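Local atomic coordinates of 4-hydroxy-3-methylbut-2-enyl diphosphate reductase, apicoplast (Plasmodium falciparum, PDB entry 4N7B), a protein that reduces (E)-4-hydroxy-3-methylbut-2-enyl diphosphate to isopentenyl and dimethylallyl diphosphate with an iron-sulfur cluster, the terminal step of the apicoplast isoprenoid precursor pathway. Residues A[412-415]-A[416-420]; A[326-329]-A[330-333]; A[494-497]-A[498-502]. All coordinates share one frame; numbering follows the deposited sequence.

Interaction 1 (A[412-415]-A[416-420]). With F3S (Fe3-s4 cluster), chain B.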
ATOM      1  N   ILE A 412      -5.138  -4.593  -8.377  1.00 22.83           N
ATOM      2  CA  ILE A 412      -5.004  -3.260  -7.791  1.00 28.78           C
ATOM      3  C   ILE A 412      -6.193  -3.045  -6.853  1.00 23.23           C
ATOM      4  O   ILE A 412      -7.346  -3.168  -7.281  1.00 28.87           O
ATOM      5  CB  ILE A 412      -4.956  -2.172  -8.875  1.00 27.99           C
ATOM      6  CG1 ILE A 412      -3.658  -2.289  -9.677  1.00 31.32           C
ATOM      7  CG2 ILE A 412      -5.038  -0.788  -8.247  1.00 22.71           C
ATOM      8  CD1 ILE A 412      -3.556  -1.281 -10.764  1.00 33.55           C
ATOM      9  N   CYS A 413      -5.926  -2.736  -5.578  1.00 25.27           N
ATOM     10  CA  CYS A 413      -6.979  -2.722  -4.540  1.00 22.17           C
ATOM     11  C   CYS A 413      -7.909  -1.494  -4.588  1.00 26.20           C
ATOM     12  O   CYS A 413      -7.616  -0.471  -5.223  1.00 25.92           O
ATOM     13  CB  CYS A 413      -6.341  -2.813  -3.151  1.00 21.69           C
ATOM     14  SG  CYS A 413      -5.494  -1.312  -2.631  1.00 27.40           S
ATOM     15  N   TYR A 414      -9.026  -1.612  -3.877  1.00 25.10           N
ATOM     16  CA  TYR A 414     -10.077  -0.619  -3.895  1.00 24.87           C
ATOM     17  C   TYR A 414      -9.506   0.725  -3.427  1.00 23.43           C
ATOM     18  O   TYR A 414      -9.902   1.785  -3.922  1.00 27.11           O
ATOM     19  CB  TYR A 414     -11.262  -1.084  -2.992  1.00 22.38           C
ATOM     20  CG  TYR A 414     -10.965  -0.872  -1.541  1.00 23.14           C
ATOM     21  CD1 TYR A 414     -10.116  -1.736  -0.851  1.00 22.10           C
ATOM     22  CD2 TYR A 414     -11.464   0.238  -0.872  1.00 23.38           C
ATOM     23  CE1 TYR A 414      -9.804  -1.502   0.476  1.00 27.25           C
ATOM     24  CE2 TYR A 414     -11.162   0.473   0.446  1.00 28.83           C
ATOM     25  CZ  TYR A 414     -10.336  -0.389   1.115  1.00 28.98           C
ATOM     26  OH  TYR A 414     -10.040  -0.138   2.424  1.00 27.28           O
ATOM     27  N   ALA A 415      -8.564   0.691  -2.481  1.00 22.76           N
ATOM     28  CA  ALA A 415      -8.071   1.935  -1.869  1.00 19.87           C
ATOM     29  C   ALA A 415      -7.183   2.704  -2.824  1.00 21.46           C
ATOM     30  O   ALA A 415      -7.260   3.933  -2.924  1.00 23.94           O
ATOM     31  CB  ALA A 415      -7.328   1.650  -0.568  1.00 22.21           C
ATOM     32  N   THR A 416      -6.351   1.971  -3.550  1.00 26.29           N
ATOM     33  CA  THR A 416      -5.469   2.556  -4.561  1.00 19.48           C
ATOM     34  C   THR A 416      -6.318   3.165  -5.697  1.00 26.95           C
ATOM     35  O   THR A 416      -6.185   4.343  -6.071  1.00 23.19           O
ATOM     36  CB  THR A 416      -4.563   1.470  -5.076  1.00 22.55           C
ATOM     37  OG1 THR A 416      -3.733   1.013  -3.997  1.00 19.66           O
ATOM     38  CG2 THR A 416      -3.692   1.955  -6.221  1.00 25.04           C
ATOM     39  N   THR A 417      -7.243   2.367  -6.201  1.00 24.51           N
ATOM     40  CA  THR A 417      -8.146   2.806  -7.263  1.00 26.97           C
ATOM     41  C   THR A 417      -8.916   4.061  -6.833  1.00 27.22           C
ATOM     42  O   THR A 417      -8.994   5.056  -7.548  1.00 30.07           O
ATOM     43  CB  THR A 417      -9.180   1.693  -7.572  1.00 22.62           C
ATOM     44  OG1 THR A 417      -8.502   0.564  -8.118  1.00 34.93           O
ATOM     45  CG2 THR A 417     -10.240   2.178  -8.549  1.00 27.16           C
ATOM     46  N   ASN A 418      -9.498   3.997  -5.650  1.00 21.67           N
ATOM     47  CA  ASN A 418     -10.328   5.075  -5.176  1.00 27.25           C
ATOM     48  C   ASN A 418      -9.541   6.349  -4.962  1.00 21.99           C
ATOM     49  O   ASN A 418     -10.013   7.439  -5.290  1.00 20.85           O
ATOM     50  CB  ASN A 418     -11.004   4.688  -3.861  1.00 24.66           C
ATOM     51  CG  ASN A 418     -12.105   3.664  -4.036  1.00 26.54           C
ATOM     52  OD1 ASN A 418     -12.524   3.361  -5.144  1.00 24.62           O
ATOM     53  ND2 ASN A 418     -12.615   3.155  -2.914  1.00 29.88           N
ATOM     54  N   ARG A 419      -8.364   6.252  -4.364  1.00 19.26           N
ATOM     55  CA  ARG A 419      -7.615   7.473  -4.102  1.00 21.55           C
ATOM     56  C   ARG A 419      -7.104   8.128  -5.392  1.00 25.57           C
ATOM     57  O   ARG A 419      -7.192   9.348  -5.522  1.00 25.57           O
ATOM     58  CB  ARG A 419      -6.472   7.206  -3.120  1.00 25.80           C
ATOM     59  CG  ARG A 419      -6.956   7.241  -1.675  1.00 26.77           C
ATOM     60  CD  ARG A 419      -6.309   6.166  -0.842  1.00 24.51           C
ATOM     61  NE  ARG A 419      -6.985   6.056   0.442  1.00 25.23           N
ATOM     62  CZ  ARG A 419      -8.124   5.395   0.633  1.00 22.57           C
ATOM     63  NH1 ARG A 419      -8.728   4.770  -0.376  1.00 21.22           N
ATOM     64  NH2 ARG A 419      -8.668   5.364   1.840  1.00 27.69           N
ATOM     65  N   GLN A 420      -6.588   7.340  -6.345  1.00 20.53           N
ATOM     66  CA  GLN A 420      -6.154   7.889  -7.638  1.00 22.49           C
ATOM     67  C   GLN A 420      -7.332   8.441  -8.418  1.00 20.36           C
ATOM     68  O   GLN A 420      -7.261   9.521  -9.001  1.00 21.72           O
ATOM     69  CB  GLN A 420      -5.447   6.820  -8.484  1.00 20.13           C
ATOM     70  CG  GLN A 420      -4.055   6.473  -7.993  1.00 25.67           C
ATOM     71  CD  GLN A 420      -3.432   5.298  -8.744  1.00 29.37           C
ATOM     72  OE1 GLN A 420      -3.724   5.075  -9.921  1.00 21.99           O
ATOM     73  NE2 GLN A 420      -2.590   4.532  -8.057  1.00 27.36           N
TER
HETATM   74 FE1  F3S B 401      -4.329  -0.889   1.882  1.00 26.99          FE
HETATM   75 FE3  F3S B 401      -4.523  -3.545   1.482  1.00 26.63          FE
HETATM   76 FE4  F3S B 401      -4.664  -1.796  -0.554  1.00 26.91          FE
HETATM   77  S1  F3S B 401      -3.042  -2.463   2.700  1.00 24.12           S
HETATM   78  S2  F3S B 401      -3.414  -0.050   0.034  1.00 27.48           S
HETATM   79  S3  F3S B 401      -6.077  -2.044   1.128  1.00 22.68           S
HETATM   80  S4  F3S B 401      -3.676  -3.760  -0.557  1.00 30.32           S
HETATM   81  O   HOH W   1      -9.873  -1.840  -7.569  1.00 40.01           O
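The iron-sulfur site meets the first turn of helix 414-427 where C413, both a cluster ligand and the N-cap of that helix, faces T416. Its SG binds iron FE4 of the Fe3-S4 cluster at 2.3 Å and also accepts the capping bond from T416 N, at 3.5 Å with an N-H...S angle of 160°. A chi1 of 72°, which sets SG between the backbone N and the carbonyl carbon, lets one sulfur serve both; donation from T416 N may lower the electron density it offers the iron. C413 O takes a nearly linear bond from T417 N (3.0 Å), the first regular helical bond. A water bridges I412 O and T417 OG1, while I412 CG2 rests on T416 CG2 at 3.7 Å, the two side chains crossing at about a right angle.

A turn further on, R419 folds back, bent at chi2, and its NH1 reaches A415 O at 3.1 Å, the acceptor tilted 18° from the guanidinium plane. A415 O also accepts from R419 N (2.9 Å), so one residue grips this carbonyl twice; NH1 also forms a salt bridge with E515. A415 CB lies 4.0 Å above the Y414 ring, over its centre, and Y414 OH bonds K232 N. Together with C231 and C315, this capped helix start forms the three-cysteine cluster site of the IspH family.

Interaction 2 (A[326-329]-A[330-333]); sequences QMKA and KENY
K328 and Y333 are joined through the backbone where helix 316-329 ends: Y333 N donates to K328 O at 3.0 Å and N332 N to A329 O at 2.9 Å, the pair of bonds that defines a Schellman motif. N332 is its C-prime residue, with the positive phi of 66° that reverses the chain. A type I turn spans A329 to N332, and its closing donor stands well above the plane of the A329 carbonyl. K330 N still bonds Q326 O in the regular helical way, and K328 O receives a further, weak bond from E331 N.

Among the side chains K328 does most of the work. Its chain bends at chi2 (-60°) and then runs alongside Y333, both pointing the same way. CD of K328 sits over one face of the Y333 ring, 4.1 Å from the centroid and 17° off the normal, a CH-pi contact offset toward the rim. F378 of strand 377-381 touches both side chains, and the Y333 hydroxyl bonds E405 and K376, tying the helix end to the four-stranded sheet that strand 334-338 joins. On the solvent side E331 stretches back beside M327, whose CG lies 3.8 Å from E331 OE2. The ammonium of K328 bridges to this carboxylate: NZ meets the syn lone pair of E331 OE1 at 3.0 Å, and one water accepts from NZ while donating to E331 OE2 at 2.8 Å.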
ATOM      1  N   GLN A 326      -0.623 -19.149  -6.106  1.00 33.43           N
ATOM      2  CA  GLN A 326      -0.472 -20.548  -5.726  1.00 36.74           C
ATOM      3  C   GLN A 326      -1.467 -21.413  -6.482  1.00 37.81           C
ATOM      4  O   GLN A 326      -1.135 -22.506  -6.947  1.00 38.56           O
ATOM      5  CB  GLN A 326      -0.709 -20.720  -4.229  1.00 37.33           C
ATOM      6  CG  GLN A 326       0.473 -20.312  -3.356  1.00 46.98           C
ATOM      7  CD  GLN A 326       0.114 -20.292  -1.865  1.00 50.68           C
ATOM      8  OE1 GLN A 326      -0.361 -19.279  -1.351  1.00 46.54           O
ATOM      9  NE2 GLN A 326       0.329 -21.414  -1.176  1.00 52.65           N
ATOM     10  N   MET A 327      -2.699 -20.926  -6.597  1.00 38.19           N
ATOM     11  CA  MET A 327      -3.773 -21.718  -7.200  1.00 40.92           C
ATOM     12  C   MET A 327      -3.531 -21.965  -8.683  1.00 35.28           C
ATOM     13  O   MET A 327      -3.775 -23.064  -9.199  1.00 36.83           O
ATOM     14  CB  MET A 327      -5.106 -21.004  -7.032  1.00 40.31           C
ATOM     15  CG  MET A 327      -6.268 -21.690  -7.739  1.00 37.10           C
ATOM     16  SD  MET A 327      -7.802 -20.776  -7.484  1.00 50.92           S
ATOM     17  CE  MET A 327      -7.391 -19.117  -7.947  1.00 53.22           C
ATOM     18  N   LYS A 328      -3.065 -20.936  -9.378  1.00 34.03           N
ATOM     19  CA  LYS A 328      -2.827 -21.058 -10.814  1.00 36.66           C
ATOM     20  C   LYS A 328      -1.540 -21.802 -11.102  1.00 38.83           C
ATOM     21  O   LYS A 328      -1.422 -22.487 -12.119  1.00 41.07           O
ATOM     22  CB  LYS A 328      -2.820 -19.682 -11.473  1.00 34.17           C
ATOM     23  CG  LYS A 328      -4.204 -19.066 -11.518  1.00 40.79           C
ATOM     24  CD  LYS A 328      -5.144 -19.960 -12.320  1.00 44.43           C
ATOM     25  CE  LYS A 328      -6.568 -19.486 -12.244  1.00 43.57           C
ATOM     26  NZ  LYS A 328      -7.406 -20.259 -13.191  1.00 42.54           N
ATOM     27  N   ALA A 329      -0.575 -21.704 -10.196  1.00 36.22           N
ATOM     28  CA  ALA A 329       0.672 -22.435 -10.395  1.00 37.98           C
ATOM     29  C   ALA A 329       0.385 -23.918 -10.284  1.00 37.49           C
ATOM     30  O   ALA A 329       0.954 -24.717 -11.015  1.00 38.98           O
ATOM     31  CB  ALA A 329       1.710 -22.021  -9.387  1.00 35.67           C
ATOM     32  N   LYS A 330      -0.507 -24.291  -9.373  1.00 38.63           N
ATOM     33  CA  LYS A 330      -0.853 -25.693  -9.213  1.00 41.24           C
ATOM     34  C   LYS A 330      -1.634 -26.194 -10.421  1.00 42.98           C
ATOM     35  O   LYS A 330      -1.746 -27.397 -10.628  1.00 43.97           O
ATOM     36  CB  LYS A 330      -1.645 -25.928  -7.923  1.00 39.70           C
ATOM     37  CG  LYS A 330      -1.897 -27.403  -7.618  1.00 46.06           C
ATOM     38  CD  LYS A 330      -2.836 -27.586  -6.422  1.00 54.94           C
ATOM     39  CE  LYS A 330      -2.205 -27.092  -5.117  1.00 60.64           C
ATOM     40  NZ  LYS A 330      -0.962 -27.848  -4.766  1.00 62.75           N
ATOM     41  N   GLU A 331      -2.156 -25.272 -11.229  1.00 43.84           N
ATOM     42  CA  GLU A 331      -2.855 -25.642 -12.457  1.00 41.20           C
ATOM     43  C   GLU A 331      -1.895 -25.604 -13.659  1.00 44.45           C
ATOM     44  O   GLU A 331      -2.305 -25.743 -14.815  1.00 43.70           O
ATOM     45  CB  GLU A 331      -4.060 -24.729 -12.672  1.00 38.92           C
ATOM     46  CG  GLU A 331      -5.201 -24.964 -11.672  1.00 38.99           C
ATOM     47  CD  GLU A 331      -6.234 -23.845 -11.664  1.00 47.46           C
ATOM     48  OE1 GLU A 331      -6.164 -22.954 -12.529  1.00 51.11           O
ATOM     49  OE2 GLU A 331      -7.113 -23.841 -10.776  1.00 54.20           O
ATOM     50  N   ASN A 332      -0.609 -25.464 -13.353  1.00 41.94           N
ATOM     51  CA  ASN A 332       0.459 -25.408 -14.356  1.00 44.19           C
ATOM     52  C   ASN A 332       0.416 -24.180 -15.278  1.00 46.84           C
ATOM     53  O   ASN A 332       0.717 -24.277 -16.473  1.00 48.09           O
ATOM     54  CB  ASN A 332       0.485 -26.682 -15.196  1.00 43.92           C
ATOM     55  CG  ASN A 332       1.827 -26.897 -15.867  1.00 55.21           C
ATOM     56  OD1 ASN A 332       2.873 -26.676 -15.251  1.00 58.01           O
ATOM     57  ND2 ASN A 332       1.810 -27.319 -17.139  1.00 54.41           N
ATOM     58  N   TYR A 333       0.025 -23.037 -14.723  1.00 41.31           N
ATOM     59  CA  TYR A 333       0.187 -21.768 -15.400  1.00 38.75           C
ATOM     60  C   TYR A 333       1.551 -21.220 -15.034  1.00 42.57           C
ATOM     61  O   TYR A 333       2.042 -21.453 -13.937  1.00 42.70           O
ATOM     62  CB  TYR A 333      -0.831 -20.749 -14.901  1.00 35.58           C
ATOM     63  CG  TYR A 333      -2.230 -20.852 -15.459  1.00 37.63           C
ATOM     64  CD1 TYR A 333      -3.066 -21.908 -15.123  1.00 36.67           C
ATOM     65  CD2 TYR A 333      -2.735 -19.852 -16.275  1.00 40.61           C
ATOM     66  CE1 TYR A 333      -4.352 -21.974 -15.606  1.00 41.47           C
ATOM     67  CE2 TYR A 333      -4.018 -19.910 -16.768  1.00 40.84           C
ATOM     68  CZ  TYR A 333      -4.832 -20.966 -16.425  1.00 44.05           C
ATOM     69  OH  TYR A 333      -6.122 -21.023 -16.930  1.00 44.11           O
TER
HETATM   70  O   HOH W   2      -8.798 -21.651 -10.789  1.00 56.13           O

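Interaction 3 (A[494-497]-A[498-502])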
ATOM      1  N   PHE A 494      -1.895  20.298   7.408  1.00 28.75           N
ATOM      2  CA  PHE A 494      -1.893  21.004   6.134  1.00 31.04           C
ATOM      3  C   PHE A 494      -3.140  21.874   6.004  1.00 29.45           C
ATOM      4  O   PHE A 494      -3.057  23.050   5.644  1.00 24.66           O
ATOM      5  CB  PHE A 494      -1.793  20.038   4.958  1.00 27.65           C
ATOM      6  CG  PHE A 494      -0.370  19.653   4.605  1.00 26.67           C
ATOM      7  CD1 PHE A 494       0.412  20.473   3.804  1.00 27.11           C
ATOM      8  CD2 PHE A 494       0.191  18.474   5.094  1.00 30.26           C
ATOM      9  CE1 PHE A 494       1.722  20.112   3.480  1.00 28.45           C
ATOM     10  CE2 PHE A 494       1.505  18.120   4.775  1.00 30.54           C
ATOM     11  CZ  PHE A 494       2.260  18.939   3.976  1.00 26.61           C
ATOM     12  N   VAL A 495      -4.302  21.308   6.308  1.00 24.23           N
ATOM     13  CA  VAL A 495      -5.534  22.074   6.187  1.00 25.06           C
ATOM     14  C   VAL A 495      -5.428  23.299   7.085  1.00 24.44           C
ATOM     15  O   VAL A 495      -5.759  24.407   6.681  1.00 29.51           O
ATOM     16  CB  VAL A 495      -6.741  21.240   6.587  1.00 22.76           C
ATOM     17  CG1 VAL A 495      -7.974  22.121   6.727  1.00 30.52           C
ATOM     18  CG2 VAL A 495      -6.946  20.129   5.577  1.00 26.22           C
ATOM     19  N   ASN A 496      -4.938  23.103   8.302  1.00 28.01           N
ATOM     20  CA  ASN A 496      -4.840  24.204   9.246  1.00 30.31           C
ATOM     21  C   ASN A 496      -3.888  25.308   8.759  1.00 31.23           C
ATOM     22  O   ASN A 496      -4.212  26.490   8.807  1.00 30.66           O
ATOM     23  CB  ASN A 496      -4.426  23.679  10.620  1.00 33.98           C
ATOM     24  CG  ASN A 496      -4.037  24.791  11.570  1.00 40.94           C
ATOM     25  OD1 ASN A 496      -4.887  25.414  12.205  1.00 35.99           O
ATOM     26  ND2 ASN A 496      -2.742  25.066  11.651  1.00 46.49           N
ATOM     27  N   LEU A 497      -2.718  24.924   8.275  1.00 31.89           N
ATOM     28  CA  LEU A 497      -1.766  25.895   7.767  1.00 28.81           C
ATOM     29  C   LEU A 497      -2.340  26.661   6.573  1.00 30.23           C
ATOM     30  O   LEU A 497      -2.285  27.876   6.536  1.00 28.97           O
ATOM     31  CB  LEU A 497      -0.492  25.173   7.352  1.00 29.32           C
ATOM     32  CG  LEU A 497       0.603  26.034   6.716  1.00 40.91           C
ATOM     33  CD1 LEU A 497       1.257  26.895   7.764  1.00 44.85           C
ATOM     34  CD2 LEU A 497       1.623  25.166   5.976  1.00 37.20           C
ATOM     35  N   LEU A 498      -2.898  25.946   5.602  1.00 28.95           N
ATOM     36  CA  LEU A 498      -3.289  26.561   4.327  1.00 27.43           C
ATOM     37  C   LEU A 498      -4.570  27.391   4.343  1.00 32.62           C
ATOM     38  O   LEU A 498      -4.689  28.323   3.552  1.00 30.29           O
ATOM     39  CB  LEU A 498      -3.398  25.486   3.236  1.00 29.59           C
ATOM     40  CG  LEU A 498      -2.053  24.817   2.868  1.00 27.34           C
ATOM     41  CD1 LEU A 498      -2.265  23.662   1.922  1.00 27.67           C
ATOM     42  CD2 LEU A 498      -1.082  25.814   2.261  1.00 33.35           C
ATOM     43  N   THR A 499      -5.526  27.052   5.216  1.00 30.94           N
ATOM     44  CA  THR A 499      -6.825  27.746   5.248  1.00 33.69           C
ATOM     45  C   THR A 499      -6.838  28.944   6.196  1.00 39.09           C
ATOM     46  O   THR A 499      -7.788  29.726   6.218  1.00 39.95           O
ATOM     47  CB  THR A 499      -7.963  26.792   5.667  1.00 28.55           C
ATOM     48  OG1 THR A 499      -7.761  26.380   7.020  1.00 26.07           O
ATOM     49  CG2 THR A 499      -7.974  25.553   4.789  1.00 28.48           C
ATOM     50  N   ASN A 500      -5.784  29.078   6.988  1.00 35.44           N
ATOM     51  CA  ASN A 500      -5.607  30.238   7.856  1.00 34.32           C
ATOM     52  C   ASN A 500      -4.551  31.227   7.353  1.00 37.65           C
ATOM     53  O   ASN A 500      -3.808  30.924   6.431  1.00 38.43           O
ATOM     54  CB  ASN A 500      -5.235  29.768   9.254  1.00 39.62           C
ATOM     55  CG  ASN A 500      -6.398  29.158   9.966  1.00 34.42           C
ATOM     56  OD1 ASN A 500      -7.293  29.869  10.420  1.00 45.30           O
ATOM     57  ND2 ASN A 500      -6.432  27.830  10.032  1.00 40.54           N
ATOM     58  N   PRO A 501      -4.497  32.424   7.959  1.00 38.12           N
ATOM     59  CA  PRO A 501      -3.484  33.409   7.582  1.00 41.00           C
ATOM     60  C   PRO A 501      -2.102  32.812   7.789  1.00 36.05           C
ATOM     61  O   PRO A 501      -1.938  32.012   8.708  1.00 41.05           O
ATOM     62  CB  PRO A 501      -3.716  34.563   8.571  1.00 47.19           C
ATOM     63  CG  PRO A 501      -5.124  34.364   9.094  1.00 45.76           C
ATOM     64  CD  PRO A 501      -5.351  32.889   9.070  1.00 43.89           C
ATOM     65  N   PRO A 502      -1.125  33.199   6.964  1.00 42.25           N
ATOM     66  CA  PRO A 502      -1.238  34.194   5.890  1.00 43.59           C
ATOM     67  C   PRO A 502      -1.675  33.647   4.523  1.00 43.83           C
ATOM     68  O   PRO A 502      -1.613  34.388   3.551  1.00 46.33           O
ATOM     69  CB  PRO A 502       0.193  34.703   5.773  1.00 40.47           C
ATOM     70  CG  PRO A 502       1.023  33.472   6.052  1.00 44.75           C
ATOM     71  CD  PRO A 502       0.260  32.717   7.119  1.00 44.52           C
TER
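L498, the first residue of 498-502, is bound back to F494: its N donates to F494 O at 2.9 Å with an N-H...O angle of 166°, an ordinary i to i-4 bond of helix 488-499. Its CB and CG also lie against that same carbonyl, CG at 3.4 Å from F494 O, while the side chain goes on to L222 and L472 in the interior.

T499 follows and uses two donors on one acceptor. T499 N and T499 OG1 reach V495 O at 3.0 Å and 2.8 Å, and they come from opposite faces of the carbonyl plane. The hydroxyl can do this because chi1 of 66° sets OG1 between the backbone N and the carbonyl carbon, within reach of V495 O. The methyl CG2, anti to the carbonyl carbon of T499, meets V495 CG1 at 3.9 Å; both residues also touch the five-stranded parallel sheet, V495 through L224 and L480, T499 through L222.

At N500 the chain has left the helix, and a side chain stands in for the lost backbone donor. N500 ND2 bonds N496 O at 2.9 Å, almost straight at 172°, lying on a lone pair in the carbonyl plane, while N496 O is likewise in the N500 amide plane.

The chemistry implies that two carbonyls of the last turn, V495 O and N496 O, are served by side-chain donors: a hydroxyl doubles the bond at V495 O, and an amide continues the pattern at N496 O as the helix ends.

How the interactions relate
From the N terminus the order is interaction 2, interaction 1, interaction 3; each is a local turn within a continuous run, so the three follow in series and none nests or crosses. Interaction 2 closes the end of helix 316-329 and leads into strand 334-338 of one four-stranded parallel sheet. Interaction 1 starts helix 414-427 at the cluster, just after strand 405-406 of that sheet, and the chain then enters the five-stranded sheet at 432-436. Interaction 3 ends helix 488-499 before that sheet's edge strand 506-511. Interaction 1 is central, its centre about 27 Å and 28 Å from those of interactions 2 and 3, whose centres lie about 53 Å apart on opposite sides of the chain's centre.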